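Local coordinates for lysosome-associated membrane glycoprotein 2 (Mus musculus, PDB 5GV3) that helps lysosomes form, supports autophagy and inhibits the proton channel TMEM175 from the lysosomal membrane, promoting acidification of the lumen, at residues S79-Y90 with V106-V117. Sequence-based numbering, arbitrary orientation.
Sequences SHYSIHDIVLSY and VHTVKNPENFKV. With NAG (2-acetamido-2-deoxy-beta-D-glucopyranose), chain O.
Tyr90 lays the face of its ring over His107, whose CB sits 4.0 Å from the Tyr90 ring centroid in a CH-pi contact. With chi1 at 60°, CG of Tyr90 is wedged over its own backbone and the ring reaches across the neighbouring strand, so that its edge at CE1 also meets CG2 of Val109. Tyr81 repeats the device at the far end: with chi1 at 75°, its ring takes CB of Val117 off-centre over one face, while its OH accepts a hydrogen bond from the backbone N of Ala147. Between them two antiparallel ladders join strand 81-91 to strand 106-117, within this chain an outermost strand of a four-stranded antiparallel sheet in the first lumenal domain. The register slips by one residue at the break, where a water accepts from Ile86 N and donates to the carbonyl oxygens of Asn111 and Glu113. There Asn111 OD1 closes an Asx turn by accepting from Glu113 N at 2.8 Å. Ile83, Leu88 and Val109 share the face of the two tyrosines and pack on strand 136-146. On the opposite face CG1 of Val87 presses tightly on CG2 of Thr108, 3.5 Å away. Asp85, at the break, points away from segment 106-117, and its OD2 accepts from ND2 of Asn73, one of the glycosylated asparagines.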
ATOM      1  N   SER A  79      -6.642 -11.772  14.932  1.00 83.06           N
ATOM      2  CA  SER A  79      -6.496 -13.228  14.675  1.00 82.53           C
ATOM      3  C   SER A  79      -5.614 -13.709  13.500  1.00 82.96           C
ATOM      4  O   SER A  79      -6.159 -14.234  12.538  1.00 90.95           O
ATOM      5  CB  SER A  79      -7.880 -13.879  14.506  1.00 93.16           C
ATOM      6  OG  SER A  79      -8.620 -13.331  13.419  1.00 97.89           O
ATOM      7  N   HIS A  80      -4.279 -13.627  13.574  1.00 81.26           N
ATOM      8  CA  HIS A  80      -3.517 -12.950  14.625  1.00 75.45           C
ATOM      9  C   HIS A  80      -2.898 -11.584  14.302  1.00 71.02           C
ATOM     10  O   HIS A  80      -2.376 -10.932  15.200  1.00 62.25           O
ATOM     11  CB  HIS A  80      -2.419 -13.866  15.159  1.00 73.37           C
ATOM     12  CG  HIS A  80      -2.817 -14.600  16.394  1.00 92.17           C
ATOM     13  ND1 HIS A  80      -2.620 -14.074  17.655  1.00 87.92           N
ATOM     14  CD2 HIS A  80      -3.461 -15.774  16.571  1.00 88.37           C
ATOM     15  CE1 HIS A  80      -3.082 -14.919  18.555  1.00 86.40           C
ATOM     16  NE2 HIS A  80      -3.603 -15.957  17.924  1.00 96.80           N
ATOM     17  N   TYR A  81      -2.866 -11.163  13.045  1.00 61.16           N
ATOM     18  CA  TYR A  81      -2.787  -9.723  12.821  1.00 55.42           C
ATOM     19  C   TYR A  81      -3.490  -9.419  11.515  1.00 53.98           C
ATOM     20  O   TYR A  81      -3.471 -10.220  10.581  1.00 60.71           O
ATOM     21  CB  TYR A  81      -1.349  -9.164  12.858  1.00 53.88           C
ATOM     22  CG  TYR A  81      -0.414  -9.407  11.682  1.00 47.16           C
ATOM     23  CD1 TYR A  81      -0.409  -8.553  10.582  1.00 41.11           C
ATOM     24  CD2 TYR A  81       0.530 -10.417  11.722  1.00 48.54           C
ATOM     25  CE1 TYR A  81       0.468  -8.744   9.527  1.00 52.26           C
ATOM     26  CE2 TYR A  81       1.412 -10.615  10.674  1.00 54.00           C
ATOM     27  CZ  TYR A  81       1.376  -9.778   9.579  1.00 47.43           C
ATOM     28  OH  TYR A  81       2.255  -9.976   8.542  1.00 57.36           O
ATOM     29  N   SER A  82      -4.162  -8.275  11.483  1.00 51.78           N
ATOM     30  CA  SER A  82      -4.949  -7.904  10.321  1.00 56.61           C
ATOM     31  C   SER A  82      -4.260  -6.842   9.498  1.00 53.49           C
ATOM     32  O   SER A  82      -3.620  -5.939  10.038  1.00 51.73           O
ATOM     33  CB  SER A  82      -6.342  -7.421  10.740  1.00 48.36           C
ATOM     34  OG  SER A  82      -6.253  -6.369  11.685  1.00 65.73           O
ATOM     35  N   ILE A  83      -4.404  -6.972   8.184  1.00 50.37           N
ATOM     36  CA  ILE A  83      -3.989  -5.957   7.237  1.00 44.50           C
ATOM     37  C   ILE A  83      -5.260  -5.228   6.855  1.00 47.22           C
ATOM     38  O   ILE A  83      -6.175  -5.818   6.288  1.00 52.34           O
ATOM     39  CB  ILE A  83      -3.309  -6.556   6.001  1.00 46.15           C
ATOM     40  CG1 ILE A  83      -2.080  -7.366   6.406  1.00 41.94           C
ATOM     41  CG2 ILE A  83      -2.908  -5.465   5.038  1.00 39.13           C
ATOM     42  CD1 ILE A  83      -1.504  -8.149   5.278  1.00 45.52           C
ATOM     43  N   HIS A  84      -5.324  -3.950   7.196  1.00 38.58           N
ATOM     44  CA  HIS A  84      -6.596  -3.252   7.246  1.00 58.45           C
ATOM     45  C   HIS A  84      -6.427  -1.766   6.874  1.00 49.09           C
ATOM     46  O   HIS A  84      -5.311  -1.248   6.871  1.00 42.54           O
ATOM     47  CB  HIS A  84      -7.187  -3.459   8.653  1.00 47.71           C
ATOM     48  CG  HIS A  84      -8.418  -2.659   8.936  1.00 70.74           C
ATOM     49  ND1 HIS A  84      -9.488  -2.606   8.078  1.00 78.00           N
ATOM     50  CD2 HIS A  84      -8.753  -1.910  10.013  1.00 60.84           C
ATOM     51  CE1 HIS A  84     -10.429  -1.832   8.602  1.00 45.93           C
ATOM     52  NE2 HIS A  84      -9.995  -1.384   9.758  1.00 17.82           N
ATOM     53  N   ASP A  85      -7.530  -1.093   6.560  1.00 43.60           N
ATOM     54  CA  ASP A  85      -7.533   0.351   6.317  1.00 40.93           C
ATOM     55  C   ASP A  85      -6.532   0.790   5.252  1.00 49.30           C
ATOM     56  O   ASP A  85      -5.786   1.745   5.450  1.00 53.82           O
ATOM     57  CB  ASP A  85      -7.231   1.124   7.605  1.00 44.62           C
ATOM     58  CG  ASP A  85      -8.245   0.865   8.694  1.00 55.80           C
ATOM     59  OD1 ASP A  85      -9.452   0.809   8.402  1.00 66.43           O
ATOM     60  OD2 ASP A  85      -7.828   0.712   9.853  1.00 59.04           O
ATOM     61  N   ILE A  86      -6.512   0.096   4.127  1.00 44.97           N
ATOM     62  CA  ILE A  86      -5.685   0.532   3.025  1.00 41.20           C
ATOM     63  C   ILE A  86      -6.342   1.765   2.420  1.00 41.32           C
ATOM     64  O   ILE A  86      -7.508   1.732   2.033  1.00 42.47           O
ATOM     65  CB  ILE A  86      -5.514  -0.555   1.957  1.00 37.82           C
ATOM     66  CG1 ILE A  86      -4.879  -1.803   2.568  1.00 50.57           C
ATOM     67  CG2 ILE A  86      -4.669  -0.036   0.798  1.00 35.76           C
ATOM     68  CD1 ILE A  86      -4.821  -2.982   1.623  1.00 48.20           C
ATOM     69  N   VAL A  87      -5.600   2.864   2.386  1.00 42.45           N
ATOM     70  CA  VAL A  87      -6.138   4.129   1.906  1.00 45.67           C
ATOM     71  C   VAL A  87      -5.206   4.788   0.895  1.00 46.50           C
ATOM     72  O   VAL A  87      -3.998   4.895   1.114  1.00 47.95           O
ATOM     73  CB  VAL A  87      -6.375   5.107   3.069  1.00 54.28           C
ATOM     74  CG1 VAL A  87      -6.769   6.471   2.542  1.00 55.48           C
ATOM     75  CG2 VAL A  87      -7.442   4.573   4.010  1.00 53.27           C
ATOM     76  N   LEU A  88      -5.785   5.232  -0.213  1.00 43.66           N
ATOM     77  CA  LEU A  88      -5.069   6.005  -1.213  1.00 42.36           C
ATOM     78  C   LEU A  88      -5.626   7.422  -1.258  1.00 51.48           C
ATOM     79  O   LEU A  88      -6.840   7.616  -1.310  1.00 48.31           O
ATOM     80  CB  LEU A  88      -5.184   5.355  -2.591  1.00 41.00           C
ATOM     81  CG  LEU A  88      -4.531   6.097  -3.756  1.00 44.43           C
ATOM     82  CD1 LEU A  88      -3.033   5.920  -3.702  1.00 48.53           C
ATOM     83  CD2 LEU A  88      -5.080   5.602  -5.085  1.00 41.20           C
ATOM     84  N   SER A  89      -4.741   8.411  -1.214  1.00 50.44           N
ATOM     85  CA  SER A  89      -5.149   9.801  -1.390  1.00 47.13           C
ATOM     86  C   SER A  89      -4.431  10.389  -2.585  1.00 47.50           C
ATOM     87  O   SER A  89      -3.212  10.258  -2.717  1.00 48.51           O
ATOM     88  CB  SER A  89      -4.867  10.635  -0.142  1.00 45.06           C
ATOM     89  OG  SER A  89      -5.537  10.100   0.982  1.00 72.01           O
ATOM     90  N   TYR A  90      -5.188  11.000  -3.484  1.00 46.01           N
ATOM     91  CA  TYR A  90      -4.578  11.629  -4.642  1.00 43.08           C
ATOM     92  C   TYR A  90      -5.082  13.053  -4.834  1.00 63.64           C
ATOM     93  O   TYR A  90      -6.226  13.377  -4.521  1.00 53.10           O
ATOM     94  CB  TYR A  90      -4.786  10.792  -5.907  1.00 43.25           C
ATOM     95  CG  TYR A  90      -6.212  10.530  -6.324  1.00 46.46           C
ATOM     96  CD1 TYR A  90      -6.932   9.477  -5.781  1.00 45.97           C
ATOM     97  CD2 TYR A  90      -6.826  11.317  -7.291  1.00 48.42           C
ATOM     98  CE1 TYR A  90      -8.227   9.217  -6.178  1.00 42.36           C
ATOM     99  CE2 TYR A  90      -8.128  11.071  -7.692  1.00 41.03           C
ATOM    100  CZ  TYR A  90      -8.822  10.019  -7.136  1.00 47.19           C
ATOM    101  OH  TYR A  90     -10.115   9.773  -7.535  1.00 54.92           O
ATOM    102  N   VAL A 106      -7.809  17.065  -2.730  1.00 54.88           N
ATOM    103  CA  VAL A 106      -7.525  15.675  -2.447  1.00 57.62           C
ATOM    104  C   VAL A 106      -8.758  14.803  -2.557  1.00 56.54           C
ATOM    105  O   VAL A 106      -9.841  15.182  -2.131  1.00 63.42           O
ATOM    106  CB  VAL A 106      -6.916  15.530  -1.042  1.00 57.71           C
ATOM    107  CG1 VAL A 106      -6.667  14.062  -0.696  1.00 60.54           C
ATOM    108  CG2 VAL A 106      -5.631  16.320  -0.975  1.00 56.02           C
ATOM    109  N   HIS A 107      -8.605  13.654  -3.192  1.00 50.39           N
ATOM    110  CA  HIS A 107      -9.639  12.647  -3.121  1.00 53.34           C
ATOM    111  C   HIS A 107      -9.092  11.410  -2.429  1.00 52.95           C
ATOM    112  O   HIS A 107      -7.914  11.082  -2.552  1.00 52.24           O
ATOM    113  CB  HIS A 107     -10.191  12.301  -4.503  1.00 44.77           C
ATOM    114  CG  HIS A 107     -10.864  13.448  -5.193  1.00 61.82           C
ATOM    115  ND1 HIS A 107     -12.028  14.014  -4.711  1.00 79.16           N
ATOM    116  CD2 HIS A 107     -10.597  14.081  -6.360  1.00 55.18           C
ATOM    117  CE1 HIS A 107     -12.414  14.987  -5.515  1.00 84.50           C
ATOM    118  NE2 HIS A 107     -11.573  15.038  -6.533  1.00 72.89           N
ATOM    119  N   THR A 108      -9.959  10.733  -1.692  1.00 47.90           N
ATOM    120  CA  THR A 108      -9.546   9.595  -0.886  1.00 53.39           C
ATOM    121  C   THR A 108     -10.406   8.383  -1.215  1.00 53.94           C
ATOM    122  O   THR A 108     -11.631   8.468  -1.273  1.00 56.93           O
ATOM    123  CB  THR A 108      -9.650   9.913   0.619  1.00 45.25           C
ATOM    124  OG1 THR A 108      -8.860  11.069   0.919  1.00 55.30           O
ATOM    125  CG2 THR A 108      -9.158   8.750   1.453  1.00 45.55           C
ATOM    126  N   VAL A 109      -9.759   7.269  -1.507  1.00 45.86           N
ATOM    127  CA  VAL A 109     -10.484   6.036  -1.756  1.00 45.21           C
ATOM    128  C   VAL A 109     -10.123   5.048  -0.666  1.00 47.93           C
ATOM    129  O   VAL A 109      -8.953   4.892  -0.317  1.00 49.28           O
ATOM    130  CB  VAL A 109     -10.180   5.458  -3.144  1.00 45.13           C
ATOM    131  CG1 VAL A 109     -10.965   4.179  -3.373  1.00 51.98           C
ATOM    132  CG2 VAL A 109     -10.516   6.488  -4.208  1.00 47.02           C
ATOM    133  N   LYS A 110     -11.138   4.406  -0.105  1.00 50.44           N
ATOM    134  CA  LYS A 110     -10.916   3.463   0.976  1.00 49.78           C
ATOM    135  C   LYS A 110     -11.090   2.029   0.470  1.00 51.54           C
ATOM    136  O   LYS A 110     -11.959   1.743  -0.358  1.00 60.35           O
ATOM    137  CB  LYS A 110     -11.866   3.776   2.133  1.00 52.65           C
ATOM    138  CG  LYS A 110     -11.314   3.449   3.509  1.00 69.44           C
ATOM    139  CD  LYS A 110     -12.186   4.082   4.585  1.00 86.54           C
ATOM    140  CE  LYS A 110     -12.052   5.606   4.561  1.00 72.82           C
ATOM    141  NZ  LYS A 110     -12.642   6.263   5.759  1.00 81.42           N
ATOM    142  N   ASN A 111     -10.261   1.132   0.983  1.00 52.37           N
ATOM    143  CA  ASN A 111     -10.312  -0.273   0.613  1.00 53.92           C
ATOM    144  C   ASN A 111     -10.945  -1.064   1.745  1.00 57.36           C
ATOM    145  O   ASN A 111     -10.488  -0.990   2.882  1.00 63.73           O
ATOM    146  CB  ASN A 111      -8.898  -0.787   0.305  1.00 55.88           C
ATOM    147  CG  ASN A 111      -8.890  -2.146  -0.365  1.00 59.63           C
ATOM    148  OD1 ASN A 111      -9.665  -3.031  -0.010  1.00 51.84           O
ATOM    149  ND2 ASN A 111      -7.994  -2.322  -1.334  1.00 50.86           N
ATOM    150  N   PRO A 112     -12.032  -1.792   1.445  1.00 69.70           N
ATOM    151  CA  PRO A 112     -12.765  -2.568   2.458  1.00 62.83           C
ATOM    152  C   PRO A 112     -12.033  -3.827   2.899  1.00 72.63           C
ATOM    153  O   PRO A 112     -12.450  -4.450   3.874  1.00 60.70           O
ATOM    154  CB  PRO A 112     -14.071  -2.937   1.746  1.00 63.64           C
ATOM    155  CG  PRO A 112     -14.135  -2.037   0.531  1.00 67.41           C
ATOM    156  CD  PRO A 112     -12.715  -1.813   0.142  1.00 62.19           C
ATOM    157  N   GLU A 113     -10.964  -4.190   2.195  1.00 64.92           N
ATOM    158  CA  GLU A 113     -10.234  -5.416   2.498  1.00 57.26           C
ATOM    159  C   GLU A 113      -9.764  -5.416   3.945  1.00 67.87           C
ATOM    160  O   GLU A 113      -9.316  -4.400   4.474  1.00 58.33           O
ATOM    161  CB  GLU A 113      -9.040  -5.598   1.551  1.00 68.14           C
ATOM    162  CG  GLU A 113      -8.280  -6.916   1.730  1.00 68.44           C
ATOM    163  CD  GLU A 113      -9.157  -8.137   1.491  1.00 79.63           C
ATOM    164  OE1 GLU A 113      -9.986  -8.108   0.556  1.00 91.89           O
ATOM    165  OE2 GLU A 113      -9.025  -9.125   2.244  1.00 78.88           O
ATOM    166  N   ASN A 114      -9.918  -6.565   4.585  1.00 65.23           N
ATOM    167  CA  ASN A 114      -9.375  -6.815   5.908  1.00 62.82           C
ATOM    168  C   ASN A 114      -8.790  -8.208   5.871  1.00 59.11           C
ATOM    169  O   ASN A 114      -9.502  -9.200   5.991  1.00 66.27           O
ATOM    170  CB  ASN A 114     -10.452  -6.686   6.988  1.00 52.76           C
ATOM    171  CG  ASN A 114      -9.882  -6.737   8.397  1.00 63.29           C
ATOM    172  OD1 ASN A 114      -8.941  -7.477   8.675  1.00 67.76           O
ATOM    173  ND2 ASN A 114     -10.453  -5.942   9.294  1.00 59.81           N
ATOM    174  N   PHE A 115      -7.479  -8.279   5.703  1.00 52.58           N
ATOM    175  CA  PHE A 115      -6.854  -9.555   5.437  1.00 59.60           C
ATOM    176  C   PHE A 115      -6.143 -10.092   6.653  1.00 51.26           C
ATOM    177  O   PHE A 115      -5.616  -9.353   7.479  1.00 58.83           O
ATOM    178  CB  PHE A 115      -5.878  -9.450   4.269  1.00 63.52           C
ATOM    179  CG  PHE A 115      -5.398 -10.781   3.766  1.00 71.12           C
ATOM    180  CD1 PHE A 115      -6.283 -11.678   3.185  1.00 74.46           C
ATOM    181  CD2 PHE A 115      -4.065 -11.137   3.874  1.00 67.48           C
ATOM    182  CE1 PHE A 115      -5.846 -12.905   2.718  1.00 80.38           C
ATOM    183  CE2 PHE A 115      -3.622 -12.363   3.409  1.00 73.11           C
ATOM    184  CZ  PHE A 115      -4.513 -13.248   2.829  1.00 67.55           C
ATOM    185  N   LYS A 116      -6.136 -11.408   6.742  1.00 63.54           N
ATOM    186  CA  LYS A 116      -5.607 -12.073   7.900  1.00 54.79           C
ATOM    187  C   LYS A 116      -4.320 -12.846   7.679  1.00 55.46           C
ATOM    188  O   LYS A 116      -4.204 -13.621   6.739  1.00 59.85           O
ATOM    189  CB  LYS A 116      -6.685 -12.976   8.457  1.00 65.18           C
ATOM    190  CG  LYS A 116      -6.642 -12.893   9.903  1.00 74.06           C
ATOM    191  CD  LYS A 116      -6.610 -11.439  10.269  1.00 78.81           C
ATOM    192  CE  LYS A 116      -6.886 -11.304  11.698  1.00 82.98           C
ATOM    193  NZ  LYS A 116      -6.454 -10.018  12.249  1.00 77.97           N
ATOM    194  N   VAL A 117      -3.349 -12.606   8.555  1.00 55.70           N
ATOM    195  CA  VAL A 117      -2.055 -13.260   8.463  1.00 63.92           C
ATOM    196  C   VAL A 117      -1.609 -13.700   9.851  1.00 66.98           C
ATOM    197  O   VAL A 117      -1.687 -12.928  10.813  1.00 64.38           O
ATOM    198  CB  VAL A 117      -0.985 -12.326   7.845  1.00 58.87           C
ATOM    199  CG1 VAL A 117       0.377 -12.996   7.843  1.00 57.34           C
ATOM    200  CG2 VAL A 117      -1.372 -11.936   6.428  1.00 54.29           C
TER
HETATM  201  C1  NAG O 213      -5.810   2.512  11.239  1.00 85.88           C
HETATM  202  C2  NAG O 213      -5.995   2.375  12.753  1.00 80.53           C
HETATM  203  C3  NAG O 213      -6.525   3.687  13.335  1.00 87.92           C
HETATM  204  C4  NAG O 213      -5.661   4.860  12.877  1.00 91.97           C
HETATM  205  C5  NAG O 213      -5.502   4.827  11.359  1.00 87.07           C
HETATM  206  C6  NAG O 213      -4.591   5.897  10.809  1.00 92.58           C
HETATM  207  C7  NAG O 213      -7.033   0.726  14.268  1.00 88.64           C
HETATM  208  C8  NAG O 213      -8.019  -0.401  14.377  1.00 77.55           C
HETATM  209  N2  NAG O 213      -6.903   1.270  13.054  1.00 78.49           N
HETATM  210  O3  NAG O 213      -6.554   3.617  14.756  1.00 79.10           O
HETATM  211  O4  NAG O 213      -6.260   6.092  13.262  1.00 88.98           O
HETATM  212  O5  NAG O 213      -4.936   3.573  10.972  1.00 70.78           O
HETATM  213  O6  NAG O 213      -4.295   5.646   9.441  1.00 86.19           O
HETATM  214  O7  NAG O 213      -6.395   1.126  15.235  1.00 93.70           O
HETATM  215  O   HOH W   1      -8.257  -1.976   3.611  1.00 46.31           O
HETATM  216  O   HOH W   2      -7.740   2.094  -0.626  1.00 47.79           O